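Ribosomal RNA small subunit methyltransferase E (Legionella pneumophila, PDB 5O95) probably methylates N3 of a specific uridine in 16S rRNA of the assembled small ribosomal subunit, using S-adenosyl-L-methionine as methyl donor. Local coordinates at residues 95-100 and 134-138; 114-118 and 198-203; 172-176 and 202-207; 195-199 and 226-231. All blocks are in the same frame, centred on the assembly; numbering follows the deposited sequence.

Contact 1. Residues 95-100 and 134-138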
loop_
_atom_site.group_PDB
_atom_site.type_symbol
_atom_site.label_atom_id
_atom_site.label_comp_id
_atom_site.label_asym_id
_atom_site.label_seq_id
_atom_site.Cartn_x
_atom_site.Cartn_y
_atom_site.Cartn_z
ATOM N N MET B 95 7.331 4.021 -8.692
ATOM C CA MET B 95 7.405 2.713 -9.330
ATOM C C MET B 95 8.159 1.733 -8.458
ATOM O O MET B 95 7.808 0.549 -8.402
ATOM C CB MET B 95 8.089 2.811 -10.687
ATOM C CG MET B 95 8.026 1.528 -11.493
ATOM S SD MET B 95 6.342 1.046 -11.949
ATOM C CE MET B 95 6.311 1.641 -13.647
ATOM N N GLU B 96 9.179 2.212 -7.744
ATOM C CA GLU B 96 9.942 1.303 -6.887
ATOM C C GLU B 96 9.047 0.720 -5.804
ATOM O O GLU B 96 9.146 -0.464 -5.469
ATOM C CB GLU B 96 11.128 2.055 -6.283
ATOM C CG GLU B 96 12.300 2.322 -7.269
ATOM C CD GLU B 96 12.029 3.325 -8.396
ATOM O OE1 GLU B 96 11.062 4.116 -8.339
ATOM O OE2 GLU B 96 12.832 3.341 -9.358
ATOM N N MET B 97 8.132 1.522 -5.279
ATOM C CA MET B 97 7.177 1.026 -4.297
ATOM C C MET B 97 6.239 0.004 -4.922
ATOM O O MET B 97 5.983 -1.058 -4.330
ATOM C CB MET B 97 6.402 2.229 -3.740
ATOM C CG MET B 97 5.831 2.017 -2.370
ATOM S SD MET B 97 4.095 2.420 -2.406
ATOM C CE MET B 97 3.526 1.109 -3.459
ATOM N N VAL B 98 5.750 0.283 -6.132
ATOM C CA VAL B 98 4.843 -0.637 -6.814
ATOM C C VAL B 98 5.527 -1.965 -7.091
ATOM O O VAL B 98 4.912 -3.021 -6.952
ATOM C CB VAL B 98 4.298 -0.014 -8.108
ATOM C CG1 VAL B 98 3.526 -1.031 -8.908
ATOM C CG2 VAL B 98 3.398 1.182 -7.777
ATOM N N MET B 99 6.783 -1.926 -7.560
ATOM C CA MET B 99 7.531 -3.157 -7.778
ATOM C C MET B 99 7.581 -3.994 -6.509
ATOM O O MET B 99 7.354 -5.213 -6.546
ATOM C CB MET B 99 8.951 -2.829 -8.244
ATOM C CG MET B 99 9.025 -2.195 -9.632
ATOM S SD MET B 99 8.594 -3.359 -10.937
ATOM C CE MET B 99 8.318 -2.208 -12.300
ATOM N N GLN B 100 7.930 -3.379 -5.378
ATOM C CA GLN B 100 8.070 -4.152 -4.140
ATOM C C GLN B 100 6.728 -4.709 -3.678
ATOM O O GLN B 100 6.597 -5.911 -3.391
ATOM C CB GLN B 100 8.702 -3.279 -3.055
ATOM C CG GLN B 100 8.761 -3.958 -1.701
ATOM C CD GLN B 100 9.341 -3.071 -0.628
ATOM O OE1 GLN B 100 8.614 -2.349 0.054
ATOM N NE2 GLN B 100 10.661 -3.123 -0.463
ATOM N N TRP B 134 14.750 -2.388 -10.747
ATOM C CA TRP B 134 13.411 -2.893 -10.457
ATOM C C TRP B 134 13.408 -4.403 -10.317
ATOM O O TRP B 134 12.703 -4.945 -9.450
ATOM C CB TRP B 134 12.432 -2.485 -11.552
ATOM C CG TRP B 134 12.167 -1.025 -11.587
ATOM C CD1 TRP B 134 12.364 -0.126 -10.571
ATOM C CD2 TRP B 134 11.678 -0.280 -12.700
ATOM N NE1 TRP B 134 12.010 1.139 -10.988
ATOM C CE2 TRP B 134 11.586 1.069 -12.291
ATOM C CE3 TRP B 134 11.296 -0.622 -14.001
ATOM C CZ2 TRP B 134 11.141 2.084 -13.146
ATOM C CZ3 TRP B 134 10.854 0.396 -14.858
ATOM C CH2 TRP B 134 10.772 1.726 -14.414
ATOM N N LEU B 135 14.185 -5.108 -11.153
ATOM C CA LEU B 135 14.300 -6.561 -10.966
ATOM C C LEU B 135 14.866 -6.874 -9.597
ATOM O O LEU B 135 14.378 -7.788 -8.914
ATOM C CB LEU B 135 15.178 -7.216 -12.041
ATOM C CG LEU B 135 15.370 -8.732 -11.828
ATOM C CD1 LEU B 135 14.064 -9.455 -12.070
ATOM C CD2 LEU B 135 16.466 -9.252 -12.751
ATOM N N ASN B 136 15.892 -6.135 -9.176
ATOM C CA ASN B 136 16.472 -6.409 -7.866
ATOM C C ASN B 136 15.487 -6.110 -6.735
ATOM O O ASN B 136 15.473 -6.819 -5.733
ATOM C CB ASN B 136 17.845 -5.746 -7.704
ATOM C CG ASN B 136 18.944 -6.491 -8.468
ATOM O OD1 ASN B 136 18.781 -7.671 -8.787
ATOM N ND2 ASN B 136 20.056 -5.821 -8.742
ATOM N N ILE B 137 14.633 -5.094 -6.890
ATOM C CA ILE B 137 13.607 -4.832 -5.879
ATOM C C ILE B 137 12.605 -5.973 -5.805
ATOM O O ILE B 137 12.172 -6.373 -4.714
ATOM C CB ILE B 137 12.927 -3.495 -6.199
ATOM C CG1 ILE B 137 13.906 -2.384 -5.908
ATOM C CG2 ILE B 137 11.641 -3.315 -5.387
ATOM C CD1 ILE B 137 13.477 -1.033 -6.503
ATOM N N ILE B 138 12.204 -6.506 -6.963
ATOM C CA ILE B 138 11.276 -7.631 -6.977
ATOM C C ILE B 138 11.905 -8.845 -6.314
ATOM O O ILE B 138 11.271 -9.526 -5.499
ATOM C CB ILE B 138 10.841 -7.927 -8.416
ATOM C CG1 ILE B 138 10.002 -6.758 -8.961
ATOM C CG2 ILE B 138 10.147 -9.257 -8.508
ATOM C CD1 ILE B 138 9.789 -6.862 -10.446
HETATM O O HOH W 1 12.564 -5.055 -2.301
#

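Contact 2. Residues 114-118 and 198-203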
loop_
_atom_site.group_PDB
_atom_site.type_symbol
_atom_site.label_atom_id
_atom_site.label_comp_id
_atom_site.label_asym_id
_atom_site.label_seq_id
_atom_site.Cartn_x
_atom_site.Cartn_y
_atom_site.Cartn_z
ATOM N N ILE B 114 3.846 3.069 -20.848
ATOM C CA ILE B 114 3.957 4.454 -21.299
ATOM C C ILE B 114 2.629 4.820 -21.925
ATOM O O ILE B 114 2.148 4.125 -22.830
ATOM C CB ILE B 114 5.117 4.630 -22.295
ATOM C CG1 ILE B 114 6.403 4.062 -21.686
ATOM C CG2 ILE B 114 5.267 6.100 -22.644
ATOM C CD1 ILE B 114 7.507 3.829 -22.713
ATOM N N THR B 115 2.010 5.887 -21.412
ATOM C CA THR B 115 0.737 6.382 -21.894
ATOM C C THR B 115 0.880 7.871 -22.159
ATOM O O THR B 115 1.896 8.489 -21.820
ATOM C CB THR B 115 -0.399 6.129 -20.889
ATOM O OG1 THR B 115 -0.363 7.124 -19.861
ATOM C CG2 THR B 115 -0.274 4.752 -20.259
ATOM N N GLU B 116 -0.170 8.437 -22.761
ATOM C CA GLU B 116 -0.099 9.794 -23.296
ATOM C C GLU B 116 0.091 10.822 -22.187
ATOM O O GLU B 116 0.810 11.814 -22.368
ATOM C CB GLU B 116 -1.357 10.079 -24.112
ATOM C CG GLU B 116 -1.419 11.456 -24.752
ATOM C CD GLU B 116 -2.625 11.621 -25.670
ATOM O OE1 GLU B 116 -2.709 10.907 -26.693
ATOM O OE2 GLU B 116 -3.498 12.459 -25.361
ATOM N N ARG B 117 -0.510 10.588 -21.020
ATOM C CA ARG B 117 -0.489 11.565 -19.940
ATOM C C ARG B 117 0.548 11.279 -18.853
ATOM O O ARG B 117 0.488 11.899 -17.788
ATOM C CB ARG B 117 -1.881 11.714 -19.338
ATOM C CG ARG B 117 -2.890 12.110 -20.387
ATOM C CD ARG B 117 -4.221 12.463 -19.778
ATOM N NE ARG B 117 -5.143 13.002 -20.772
ATOM C CZ ARG B 117 -6.453 13.102 -20.563
ATOM N NH1 ARG B 117 -6.965 12.680 -19.412
ATOM N NH2 ARG B 117 -7.249 13.615 -21.497
ATOM N N CYS B 118 1.502 10.379 -19.088
ATOM C CA CYS B 118 2.550 10.181 -18.096
ATOM C C CYS B 118 3.376 11.454 -17.932
ATOM O O CYS B 118 3.576 12.217 -18.879
ATOM C CB CYS B 118 3.453 9.009 -18.487
ATOM S SG CYS B 118 2.604 7.426 -18.409
ATOM N N PRO B 198 -1.673 6.848 -15.397
ATOM C CA PRO B 198 -1.076 7.918 -14.597
ATOM C C PRO B 198 -2.163 8.711 -13.894
ATOM O O PRO B 198 -3.357 8.576 -14.166
ATOM C CB PRO B 198 -0.377 8.788 -15.648
ATOM C CG PRO B 198 -1.263 8.630 -16.880
ATOM C CD PRO B 198 -1.758 7.187 -16.827
ATOM N N GLU B 199 -1.718 9.579 -12.988
ATOM C CA GLU B 199 -2.661 10.379 -12.215
ATOM C C GLU B 199 -3.550 11.231 -13.106
ATOM O O GLU B 199 -4.715 11.448 -12.772
ATOM C CB GLU B 199 -1.924 11.206 -11.161
ATOM C CG GLU B 199 -1.026 10.317 -10.303
ATOM C CD GLU B 199 -0.909 10.733 -8.848
ATOM O OE1 GLU B 199 -0.973 11.949 -8.566
ATOM O OE2 GLU B 199 -0.736 9.830 -7.991
ATOM N N GLY B 200 -3.046 11.690 -14.252
ATOM C CA GLY B 200 -3.867 12.477 -15.154
ATOM C C GLY B 200 -4.847 11.706 -16.010
ATOM O O GLY B 200 -5.581 12.315 -16.788
ATOM N N GLY B 201 -4.868 10.378 -15.928
ATOM C CA GLY B 201 -5.870 9.595 -16.624
ATOM C C GLY B 201 -5.474 9.210 -18.037
ATOM O O GLY B 201 -4.293 9.123 -18.391
ATOM N N PHE B 202 -6.501 8.971 -18.858
ATOM C CA PHE B 202 -6.336 8.534 -20.239
ATOM C C PHE B 202 -7.076 9.472 -21.184
ATOM O O PHE B 202 -8.150 9.987 -20.858
ATOM C CB PHE B 202 -6.919 7.132 -20.440
ATOM C CG PHE B 202 -6.279 6.069 -19.579
ATOM C CD1 PHE B 202 -5.118 5.438 -19.987
ATOM C CD2 PHE B 202 -6.850 5.695 -18.380
ATOM C CE1 PHE B 202 -4.539 4.454 -19.200
ATOM C CE2 PHE B 202 -6.279 4.725 -17.595
ATOM C CZ PHE B 202 -5.118 4.103 -18.012
ATOM N N SER B 203 -6.512 9.662 -22.375
ATOM C CA SER B 203 -7.184 10.461 -23.391
ATOM C C SER B 203 -8.364 9.687 -23.972
ATOM O O SER B 203 -8.483 8.470 -23.810
ATOM C CB SER B 203 -6.212 10.830 -24.511
ATOM O OG SER B 203 -5.966 9.718 -25.351
HETATM O O HOH W 2 -2.624 8.606 -20.565
HETATM O O HOH W 3 -0.458 12.298 -15.334
#

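Contact 3. Residues 172-176 and 202-207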
loop_
_atom_site.group_PDB
_atom_site.type_symbol
_atom_site.label_atom_id
_atom_site.label_comp_id
_atom_site.label_asym_id
_atom_site.label_seq_id
_atom_site.Cartn_x
_atom_site.Cartn_y
_atom_site.Cartn_z
ATOM N N LEU B 172 -8.998 -5.565 -17.373
ATOM C CA LEU B 172 -9.565 -4.461 -16.620
ATOM C C LEU B 172 -8.677 -3.232 -16.729
ATOM O O LEU B 172 -7.458 -3.323 -16.876
ATOM C CB LEU B 172 -9.707 -4.830 -15.151
ATOM C CG LEU B 172 -10.560 -6.057 -14.883
ATOM C CD1 LEU B 172 -10.446 -6.408 -13.396
ATOM C CD2 LEU B 172 -12.000 -5.813 -15.260
ATOM N N ILE B 173 -9.306 -2.065 -16.646
ATOM C CA ILE B 173 -8.573 -0.810 -16.620
ATOM C C ILE B 173 -9.183 0.055 -15.527
ATOM O O ILE B 173 -10.408 0.160 -15.424
ATOM C CB ILE B 173 -8.597 -0.121 -18.002
ATOM C CG1 ILE B 173 -7.833 1.206 -17.981
ATOM C CG2 ILE B 173 -10.025 0.013 -18.520
ATOM C CD1 ILE B 173 -7.541 1.718 -19.380
ATOM N N LEU B 174 -8.332 0.641 -14.688
ATOM C CA LEU B 174 -8.796 1.581 -13.669
ATOM C C LEU B 174 -9.154 2.894 -14.346
ATOM O O LEU B 174 -8.282 3.696 -14.680
ATOM C CB LEU B 174 -7.733 1.794 -12.601
ATOM C CG LEU B 174 -7.693 0.761 -11.480
ATOM C CD1 LEU B 174 -6.642 1.152 -10.470
ATOM C CD2 LEU B 174 -9.060 0.677 -10.819
ATOM N N HIS B 175 -10.454 3.116 -14.546
ATOM C CA HIS B 175 -10.930 4.333 -15.189
ATOM C C HIS B 175 -12.377 4.547 -14.784
ATOM O O HIS B 175 -13.152 3.584 -14.766
ATOM C CB HIS B 175 -10.820 4.235 -16.715
ATOM C CG HIS B 175 -11.047 5.537 -17.418
ATOM N ND1 HIS B 175 -12.145 5.769 -18.218
ATOM C CD2 HIS B 175 -10.330 6.686 -17.421
ATOM C CE1 HIS B 175 -12.092 7.002 -18.689
ATOM N NE2 HIS B 175 -10.999 7.580 -18.221
ATOM N N PRO B 176 -12.781 5.778 -14.491
ATOM C CA PRO B 176 -14.098 6.001 -13.878
ATOM C C PRO B 176 -15.269 5.872 -14.841
ATOM O O PRO B 176 -16.344 5.413 -14.435
ATOM C CB PRO B 176 -13.989 7.429 -13.323
ATOM C CG PRO B 176 -12.530 7.736 -13.278
ATOM C CD PRO B 176 -11.923 6.972 -14.414
ATOM N N PHE B 202 -6.501 8.971 -18.858
ATOM C CA PHE B 202 -6.336 8.534 -20.239
ATOM C C PHE B 202 -7.076 9.472 -21.184
ATOM O O PHE B 202 -8.150 9.987 -20.858
ATOM C CB PHE B 202 -6.919 7.132 -20.440
ATOM C CG PHE B 202 -6.279 6.069 -19.579
ATOM C CD1 PHE B 202 -5.118 5.438 -19.987
ATOM C CD2 PHE B 202 -6.850 5.695 -18.380
ATOM C CE1 PHE B 202 -4.539 4.454 -19.200
ATOM C CE2 PHE B 202 -6.279 4.725 -17.595
ATOM C CZ PHE B 202 -5.118 4.103 -18.012
ATOM N N SER B 203 -6.512 9.662 -22.375
ATOM C CA SER B 203 -7.184 10.461 -23.391
ATOM C C SER B 203 -8.364 9.687 -23.972
ATOM O O SER B 203 -8.483 8.470 -23.810
ATOM C CB SER B 203 -6.212 10.830 -24.511
ATOM O OG SER B 203 -5.966 9.718 -25.351
ATOM N N ASP B 204 -9.255 10.415 -24.655
ATOM C CA ASP B 204 -10.406 9.769 -25.281
ATOM C C ASP B 204 -9.971 8.715 -26.289
ATOM O O ASP B 204 -10.603 7.657 -26.408
ATOM C CB ASP B 204 -11.288 10.812 -25.970
ATOM C CG ASP B 204 -12.084 11.640 -24.987
ATOM O OD1 ASP B 204 -12.333 11.157 -23.862
ATOM O OD2 ASP B 204 -12.466 12.775 -25.343
ATOM N N GLU B 205 -8.889 8.988 -27.023
ATOM C CA GLU B 205 -8.400 8.034 -28.010
ATOM C C GLU B 205 -7.825 6.793 -27.338
ATOM O O GLU B 205 -7.989 5.676 -27.841
ATOM C CB GLU B 205 -7.366 8.711 -28.914
ATOM C CG GLU B 205 -6.599 7.779 -29.833
ATOM C CD GLU B 205 -5.497 8.492 -30.592
ATOM O OE1 GLU B 205 -5.351 9.721 -30.418
ATOM O OE2 GLU B 205 -4.774 7.825 -31.361
ATOM N N GLU B 206 -7.150 6.967 -26.198
ATOM C CA GLU B 206 -6.646 5.806 -25.472
ATOM C C GLU B 206 -7.789 4.923 -24.998
ATOM O O GLU B 206 -7.710 3.693 -25.082
ATOM C CB GLU B 206 -5.780 6.256 -24.298
ATOM C CG GLU B 206 -4.474 6.873 -24.742
ATOM C CD GLU B 206 -3.599 7.282 -23.583
ATOM O OE1 GLU B 206 -4.093 7.974 -22.670
ATOM O OE2 GLU B 206 -2.412 6.907 -23.590
ATOM N N ILE B 207 -8.874 5.534 -24.513
ATOM C CA ILE B 207 -9.997 4.745 -24.018
ATOM C C ILE B 207 -10.691 4.018 -25.162
ATOM O O ILE B 207 -11.173 2.888 -24.996
ATOM C CB ILE B 207 -10.962 5.622 -23.200
ATOM C CG1 ILE B 207 -10.272 6.090 -21.922
ATOM C CG2 ILE B 207 -12.236 4.862 -22.870
ATOM C CD1 ILE B 207 -9.753 4.941 -21.078
HETATM O O HOH W 4 -9.035 10.046 -17.862
#

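Contact 4. Residues 195-199 and 226-231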
loop_
_atom_site.group_PDB
_atom_site.type_symbol
_atom_site.label_atom_id
_atom_site.label_comp_id
_atom_site.label_asym_id
_atom_site.label_seq_id
_atom_site.Cartn_x
_atom_site.Cartn_y
_atom_site.Cartn_z
ATOM N N ILE B 195 -4.725 -2.557 -16.141
ATOM C CA ILE B 195 -4.051 -1.324 -16.532
ATOM C C ILE B 195 -4.308 -0.274 -15.460
ATOM O O ILE B 195 -5.462 0.067 -15.180
ATOM C CB ILE B 195 -4.558 -0.821 -17.890
ATOM C CG1 ILE B 195 -4.217 -1.827 -18.988
ATOM C CG2 ILE B 195 -3.917 0.531 -18.214
ATOM C CD1 ILE B 195 -4.731 -1.445 -20.343
ATOM N N ILE B 196 -3.236 0.248 -14.872
ATOM C CA ILE B 196 -3.297 1.421 -14.004
ATOM C C ILE B 196 -2.602 2.546 -14.741
ATOM O O ILE B 196 -1.407 2.443 -15.048
ATOM C CB ILE B 196 -2.594 1.155 -12.673
ATOM C CG1 ILE B 196 -3.160 -0.134 -12.085
ATOM C CG2 ILE B 196 -2.706 2.368 -11.747
ATOM C CD1 ILE B 196 -3.397 -0.085 -10.658
ATOM N N GLY B 197 -3.349 3.611 -15.041
ATOM C CA GLY B 197 -2.799 4.746 -15.738
ATOM C C GLY B 197 -2.154 5.755 -14.814
ATOM O O GLY B 197 -2.075 5.576 -13.597
ATOM N N PRO B 198 -1.673 6.848 -15.397
ATOM C CA PRO B 198 -1.076 7.918 -14.597
ATOM C C PRO B 198 -2.163 8.711 -13.894
ATOM O O PRO B 198 -3.357 8.576 -14.166
ATOM C CB PRO B 198 -0.377 8.788 -15.648
ATOM C CG PRO B 198 -1.263 8.630 -16.880
ATOM C CD PRO B 198 -1.758 7.187 -16.827
ATOM N N GLU B 199 -1.718 9.579 -12.988
ATOM C CA GLU B 199 -2.661 10.379 -12.215
ATOM C C GLU B 199 -3.550 11.231 -13.106
ATOM O O GLU B 199 -4.715 11.448 -12.772
ATOM C CB GLU B 199 -1.924 11.206 -11.161
ATOM C CG GLU B 199 -1.026 10.317 -10.303
ATOM C CD GLU B 199 -0.909 10.733 -8.848
ATOM O OE1 GLU B 199 -0.973 11.949 -8.566
ATOM O OE2 GLU B 199 -0.736 9.830 -7.991
ATOM N N ARG B 226 -3.769 7.802 -4.987
ATOM C CA ARG B 226 -2.470 7.901 -5.644
ATOM C C ARG B 226 -2.205 6.659 -6.499
ATOM O O ARG B 226 -2.710 5.570 -6.218
ATOM C CB ARG B 226 -1.380 8.089 -4.589
ATOM C CG ARG B 226 -1.405 9.439 -3.948
ATOM C CD ARG B 226 -0.356 9.546 -2.851
ATOM N NE ARG B 226 -0.303 10.908 -2.320
ATOM C CZ ARG B 226 0.327 11.918 -2.913
ATOM N NH1 ARG B 226 0.957 11.725 -4.068
ATOM N NH2 ARG B 226 0.317 13.124 -2.360
ATOM N N THR B 227 -1.414 6.824 -7.565
ATOM C CA THR B 227 -1.203 5.712 -8.491
ATOM C C THR B 227 -0.599 4.499 -7.796
ATOM O O THR B 227 -1.006 3.366 -8.066
ATOM C CB THR B 227 -0.354 6.141 -9.687
ATOM O OG1 THR B 227 0.769 6.910 -9.235
ATOM C CG2 THR B 227 -1.200 6.959 -10.649
ATOM N N GLU B 228 0.347 4.717 -6.877
ATOM C CA GLU B 228 0.947 3.581 -6.193
ATOM C C GLU B 228 -0.033 2.955 -5.221
ATOM O O GLU B 228 -0.049 1.731 -5.069
ATOM C CB GLU B 228 2.266 3.962 -5.507
ATOM C CG GLU B 228 2.158 4.792 -4.239
ATOM C CD GLU B 228 2.024 6.288 -4.490
ATOM O OE1 GLU B 228 1.837 6.700 -5.650
ATOM O OE2 GLU B 228 2.115 7.054 -3.510
ATOM N N THR B 229 -0.893 3.763 -4.597
ATOM C CA THR B 229 -1.920 3.171 -3.749
ATOM C C THR B 229 -2.881 2.352 -4.586
ATOM O O THR B 229 -3.290 1.257 -4.183
ATOM C CB THR B 229 -2.693 4.289 -3.056
ATOM O OG1 THR B 229 -1.783 5.155 -2.382
ATOM C CG2 THR B 229 -3.658 3.684 -2.016
ATOM N N ALA B 230 -3.271 2.881 -5.742
ATOM C CA ALA B 230 -4.223 2.214 -6.612
ATOM C C ALA B 230 -3.726 0.842 -7.029
ATOM O O ALA B 230 -4.502 -0.112 -7.059
ATOM C CB ALA B 230 -4.494 3.061 -7.856
ATOM N N ALA B 231 -2.456 0.743 -7.431
ATOM C CA ALA B 231 -1.899 -0.558 -7.781
ATOM C C ALA B 231 -2.075 -1.553 -6.653
ATOM O O ALA B 231 -2.528 -2.681 -6.872
ATOM C CB ALA B 231 -0.418 -0.418 -8.123
HETATM O O HOH W 5 1.511 9.591 -5.931
#

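Contact 1. Residues 95-100 and 134-138
With chi1 at -172°, Met95 sends CG anti to the backbone N and against one face of the Trp134 indole, which a chi1 of -68° folds back beside its own N; the two side chains cross at roughly a right angle. This is helix-helix packing within the SPOUT methyltransferase domain: helix 94-104 meets helix 124-145, the segment axes 8.7 Å apart and crossing at -38°. Met95 CG lies over the six-membered ring as a CH-pi contact, 3.6 Å from Trp134 CZ2, and its SD stands farther above the same face in a Met-aromatic contact. Met99, bent at chi2, approaches from the same side of the ring plane, with CE 3.8 Å from Trp134 CE3. Farther along, Ile137 CD1 rests 3.6 Å from Glu96 CG, and Ile138 CD1 sits 3.7 Å from Met99 SD. Beyond the apolar seam, a water accepts from Gln100 NE2 and donates to Ile137 O at 2.8 Å. Glu96 OE2 is gripped twice: Lys130 forms a salt bridge with it, and at the ring edge Trp134 NE1 donates to Glu96 OE2 over 2.9 Å, the oxygen lying near the indole plane but met from above the carboxylate.

Contact 2. Residues 114-118 and 198-203
Arg117 reaches across to Gly200, Phe202 and Ser203 with its chain extended from CG to NE. The contact joins two type I beta turns, Thr115 to Cys118 and Pro198 to Gly201, in the loops that follow parallel strands 109-114 and 191-196 of the SPOUT domain. Pro198 directly follows Gly197, a residue of an S-adenosyl-L-methionine site, so the first loop is tied to the edge of the cofactor region. The Gly201 carbonyl O accepts from a water that in turn takes N-H of Arg117 and the hydroxyl of Thr115. Thr115 holds OG1 between its backbone N and carbonyl carbon, where it comes up against one corner of the proline ring, 3.3 Å from Pro198 CD. Glu116, anti at chi1 (-179°) and extended beyond CG, sets OE2 3.3 Å from Ser203 CB. Cys118 SG accepts a hydrogen bond from Thr115 N and faces Pro198 CB. A second water accepts from Gly200 N and donates to Arg117 O at 2.7 Å. Phe202 O and Ser203 N lie over one face of the guanidinium. A chi1 of -57° starts the arginine beside its backbone N, and the straight run brings NH1 to Gly200 O, a hydrogen bond of 3.0 Å.

Contact 3. Residues 172-176 and 202-207
Beside the S-adenosyl-L-methionine pocket, to which Leu174 belongs, the end of strand 170-174 is covered by Phe202, in the loop leading into helix 204-212, and by Ile207 of its first turn. Ile173, anti at chi1 (180°) and extended, drives CD1 over one face of the Phe202 ring, 3.7 Å from CZ, in a CH-pi contact displaced toward the rim. The edge of the same ring receives Leu174 O, 3.7 Å from Phe202 CE2, and His175 CD2, which approaches Phe202 CD2. The imidazole and phenyl planes are steeply inclined, at 71°, and the two groups run alongside one another pointing opposite ways. Ile207 completes the cluster: its CD1 stands almost squarely over the centre of the His175 ring, 3.8 Å from ND1, while Pro176 CD lies against the opposite face, so that the imidazole is held between the two.

This is the SPOUT methyltransferase fold, a parallel sheet flanked by helices, whose C-terminal part in this family forms a deep trefoil knot that shapes the cofactor site; helix 204-212 packs on the sheet, and Phe202 also touches Ile195 of the adjoining strand. A capping box fixes the first turn of this helix. Ser203 OG accepts from Glu206 N at 3.1 Å, and Ser203 N returns a bond of 3.0 Å to Glu206 OE1, on its anti lone pair. The other oxygen, OE2, takes the backbone N-H of Glu116. One water joins the segments, accepting from Phe202 N at 2.9 Å and lying in the imidazole plane 3.2 Å from His175 NE2.

Contact 4. Residues 195-199 and 226-231
Ile196 and Ala231 bring their CA atoms to 6.7 Å, and Glu199 and Thr227 bring theirs to 6.1 Å, so the end of strand 191-196 and the loop after it run beside the first turns of helix 227-242. Arg226 occupies the N-cap position. The Glu199 chain, bent at chi2, turns its carboxylate to the helix start, where Thr227 N donates to OE2 over 3.1 Å, with an N-H...O angle of 159°. The bond meets OE2 on its anti side, and a carboxylate at a helix N terminus would probably be stabilised by the helix dipole. A water donates to both Glu199 OE2 and Glu228 OE1 and accepts from Arg226 NH1, lying between two acids and a base.

Thr227 was modelled in two conformers. In one, with chi1 at 45°, CG2 packs against Gly197 O and Glu199 CG, the Glu199 chain running across the Thr227 side chain; this packing is tentative. Ile196 is tightly fitted: its CD1 is only 3.3 Å from Ala231 CA, and chi2 of -138° departs from a staggered value. Ala231 CB is 3.9 Å from the same methyl.

Gly197 and Thr227 each bind S-adenosyl-L-methionine in a structure of this protein, Gly197 one cofactor molecule and Thr227 another, so the contact borders the cofactor-binding region. Ile196 also packs on Leu174 of strand 170-174 and pairs with strand 82-88, while Glu228 faces helix 94-104 and forms a salt bridge with Lys101 of the second subunit.

Overall arrangement
Following the chain, contact 1 closes first, joining helix 94-104 to helix 124-145 around strand 109-114. Contact 2 opens within that loop, at 114-118, and crosses contact 1 before closing far downstream on 198-203. Contact 3 opens inside the span of contact 2 and ends on the same stretch, sharing Phe202 and Ser203. Contact 4 leaves from 195-199, inside contact 3, and crosses it to close on helix 227-242; it shares Pro198 and Glu199 with contact 2. Val98 and Met97 pack on Ala231 and Glu228, linking contacts 1 and 4 near the second subunit, while backbone pairing of strands 170-174 and 191-196 joins contacts 3 and 4.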